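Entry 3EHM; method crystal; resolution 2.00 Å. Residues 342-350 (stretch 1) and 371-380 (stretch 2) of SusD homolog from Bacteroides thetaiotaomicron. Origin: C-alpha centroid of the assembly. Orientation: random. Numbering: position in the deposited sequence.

Stretch 1, residues 342-350: FRASETYFL
Stretch 2 (371-380) GINISFQEQG

Helix 344-350 and helix 371-378 run nearly antiparallel (169°), their axes approaching to 8.0 Å; Arg-343 occupies the N-cap position of the first. Register is set at Gly-371, whose CA lies 4.7 Å from Ser-345 CA. Lacking a side chain, Gly-371 lets the helices close: its CA sits 3.5 Å from Tyr-348 CB and 4.2 Å from the Phe-349 ring centroid, 22° off the normal, a CH-pi contact. An ideal CB here would fall 3.0 Å from Phe-349 CZ.

Ile-372 (chi1 m, chi2 t) points away, yet its CG1 reaches Phe-349 CZ at 3.8 Å. Ile-374 (m, m) points toward stretch 1, packing CG2 against Ala-344 CB (3.9 Å) and CG1 against Tyr-348 CE1 (3.8 Å). Ser-375 helps frame the hole, with Gly-371, Ile-374 and Glu-378, that receives Ser-345.

Glu-378 (m, t, chi3 -32°) grips the opposing helix start: Ser-345 N donates to OE2 (3.1 Å, 159°) and Ser-345 OG (chi1 p) to OE1 (2.8 Å). Water 2 accepts from Ala-344 N (2.9 Å) and donates to Glu-378 OE2 (2.5 Å). Arg-343 NE lies 4.0 Å from Glu-378 OE2, a long salt bridge with the oxygen out of plane, hence purely electrostatic. Beyond Gln-379, Gly-380 closes a Schellman motif at phi 65°.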

# COMPACT_ATOMS: atom_id res chain seq x y z
N PHE A 342 2.02 8.49 -3.44
CA PHE A 342 3.10 8.80 -2.51
C PHE A 342 2.87 10.17 -1.88
O PHE A 342 2.64 11.15 -2.58
CB PHE A 342 4.44 8.78 -3.26
CG PHE A 342 5.63 8.50 -2.37
CD1 PHE A 342 5.99 9.39 -1.36
CD2 PHE A 342 6.38 7.34 -2.54
CE1 PHE A 342 7.08 9.12 -0.53
CE2 PHE A 342 7.47 7.06 -1.71
CZ PHE A 342 7.82 7.95 -0.70
N ARG A 343 2.95 10.24 -0.55
CA ARG A 343 2.73 11.50 0.14
C ARG A 343 3.95 11.95 0.93
O ARG A 343 4.79 11.14 1.31
CB ARG A 343 1.53 11.39 1.08
CG ARG A 343 0.33 10.72 0.44
CD ARG A 343 -0.94 10.96 1.23
NE ARG A 343 -1.41 12.34 1.12
CZ ARG A 343 -2.54 12.79 1.64
NH1 ARG A 343 -3.33 11.96 2.32
NH2 ARG A 343 -2.89 14.05 1.48
N ALA A 344 4.02 13.26 1.19
CA ALA A 344 5.14 13.83 1.92
C ALA A 344 5.37 13.18 3.29
O ALA A 344 6.52 12.98 3.70
CB ALA A 344 4.94 15.34 2.08
N SER A 345 4.29 12.86 3.99
CA SER A 345 4.45 12.26 5.31
C SER A 345 5.27 10.97 5.26
O SER A 345 6.08 10.71 6.15
CB SER A 345 3.09 11.99 5.96
OG SER A 345 2.28 11.13 5.17
N GLU A 346 5.09 10.17 4.21
CA GLU A 346 5.83 8.92 4.10
C GLU A 346 7.33 9.18 4.05
O GLU A 346 8.13 8.47 4.67
CB GLU A 346 5.41 8.14 2.86
CG GLU A 346 5.94 6.71 2.86
CD GLU A 346 5.68 5.96 1.58
OE1 GLU A 346 4.69 6.27 0.88
OE2 GLU A 346 6.45 5.03 1.28
N THR A 347 7.72 10.21 3.29
CA THR A 347 9.13 10.56 3.17
C THR A 347 9.78 10.75 4.54
O THR A 347 10.88 10.25 4.79
CB THR A 347 9.31 11.85 2.35
OG1 THR A 347 8.84 11.62 1.01
CG2 THR A 347 10.76 12.26 2.30
N TYR A 348 9.10 11.46 5.43
CA TYR A 348 9.66 11.68 6.76
C TYR A 348 9.80 10.40 7.57
O TYR A 348 10.79 10.23 8.29
CB TYR A 348 8.83 12.72 7.52
CG TYR A 348 8.96 14.10 6.93
CD1 TYR A 348 8.08 14.54 5.95
CD2 TYR A 348 10.01 14.94 7.30
CE1 TYR A 348 8.23 15.78 5.35
CE2 TYR A 348 10.17 16.19 6.70
CZ TYR A 348 9.28 16.60 5.73
OH TYR A 348 9.44 17.82 5.12
N PHE A 349 8.84 9.49 7.47
CA PHE A 349 8.93 8.25 8.24
C PHE A 349 10.02 7.36 7.68
O PHE A 349 10.66 6.60 8.42
CB PHE A 349 7.58 7.53 8.24
CG PHE A 349 6.53 8.22 9.07
CD1 PHE A 349 6.72 8.40 10.43
CD2 PHE A 349 5.38 8.72 8.48
CE1 PHE A 349 5.77 9.07 11.20
CE2 PHE A 349 4.42 9.39 9.24
CZ PHE A 349 4.62 9.56 10.61
N LEU A 350 10.24 7.45 6.37
CA LEU A 350 11.29 6.68 5.71
C LEU A 350 12.64 7.22 6.19
O LEU A 350 13.55 6.46 6.48
CB LEU A 350 11.17 6.82 4.20
CG LEU A 350 10.02 6.04 3.55
CD1 LEU A 350 9.86 6.45 2.09
CD2 LEU A 350 10.28 4.54 3.67
N GLY A 371 6.94 13.86 10.45
CA GLY A 371 6.10 13.02 9.62
C GLY A 371 4.67 13.05 10.13
O GLY A 371 3.73 13.12 9.35
N ILE A 372 4.52 13.00 11.45
CA ILE A 372 3.18 13.04 12.05
C ILE A 372 2.55 14.41 11.81
O ILE A 372 1.37 14.52 11.48
CB ILE A 372 3.24 12.75 13.57
CG1 ILE A 372 3.80 11.35 13.81
CG2 ILE A 372 1.84 12.87 14.17
CD1 ILE A 372 4.01 11.01 15.28
N ASN A 373 3.35 15.46 11.99
CA ASN A 373 2.87 16.82 11.79
C ASN A 373 2.36 16.99 10.35
O ASN A 373 1.28 17.54 10.11
CB ASN A 373 4.01 17.81 12.06
CG ASN A 373 3.58 19.25 11.95
OD1 ASN A 373 4.34 20.11 11.51
ND2 ASN A 373 2.35 19.54 12.37
N ILE A 374 3.15 16.52 9.39
CA ILE A 374 2.78 16.62 7.98
C ILE A 374 1.50 15.82 7.71
O ILE A 374 0.64 16.25 6.93
CB ILE A 374 3.92 16.10 7.07
CG1 ILE A 374 5.05 17.13 7.03
CG2 ILE A 374 3.40 15.85 5.66
CD1 ILE A 374 4.66 18.46 6.40
N SER A 375 1.37 14.67 8.36
CA SER A 375 0.18 13.85 8.15
C SER A 375 -1.06 14.59 8.65
O SER A 375 -2.10 14.56 7.99
CB SER A 375 0.31 12.51 8.88
OG SER A 375 -0.90 11.76 8.75
N PHE A 376 -0.95 15.24 9.80
CA PHE A 376 -2.08 15.98 10.35
C PHE A 376 -2.47 17.08 9.37
O PHE A 376 -3.65 17.36 9.16
CB PHE A 376 -1.71 16.61 11.70
CG PHE A 376 -1.97 15.71 12.88
CD1 PHE A 376 -1.60 14.37 12.85
CD2 PHE A 376 -2.59 16.21 14.02
CE1 PHE A 376 -1.85 13.54 13.94
CE2 PHE A 376 -2.84 15.39 15.11
CZ PHE A 376 -2.47 14.05 15.07
N GLN A 377 -1.47 17.71 8.76
CA GLN A 377 -1.73 18.76 7.79
C GLN A 377 -2.39 18.17 6.55
O GLN A 377 -3.33 18.74 6.01
CB GLN A 377 -0.44 19.47 7.42
CG GLN A 377 0.14 20.32 8.54
CD GLN A 377 1.44 21.00 8.13
OE1 GLN A 377 1.51 21.64 7.08
NE2 GLN A 377 2.46 20.88 8.96
N GLU A 378 -1.91 17.01 6.12
CA GLU A 378 -2.48 16.35 4.95
C GLU A 378 -3.96 16.06 5.18
O GLU A 378 -4.78 16.20 4.27
CB GLU A 378 -1.74 15.04 4.65
CG GLU A 378 -0.26 15.22 4.36
CD GLU A 378 0.50 13.91 4.14
OE1 GLU A 378 0.14 12.88 4.75
OE2 GLU A 378 1.47 13.93 3.36
N GLN A 379 -4.30 15.66 6.40
CA GLN A 379 -5.68 15.32 6.75
C GLN A 379 -6.51 16.49 7.26
O GLN A 379 -7.68 16.33 7.61
CB GLN A 379 -5.68 14.19 7.78
CG GLN A 379 -4.82 13.00 7.37
CD GLN A 379 -5.24 12.41 6.03
OE1 GLN A 379 -4.46 11.74 5.36
NE2 GLN A 379 -6.49 12.64 5.65
N GLY A 380 -5.91 17.68 7.31
CA GLY A 380 -6.63 18.85 7.78
C GLY A 380 -7.06 18.82 9.23
O GLY A 380 -8.06 19.44 9.59
O HOH W 1 -5.64 13.82 2.69
O HOH W 2 1.63 14.89 1.06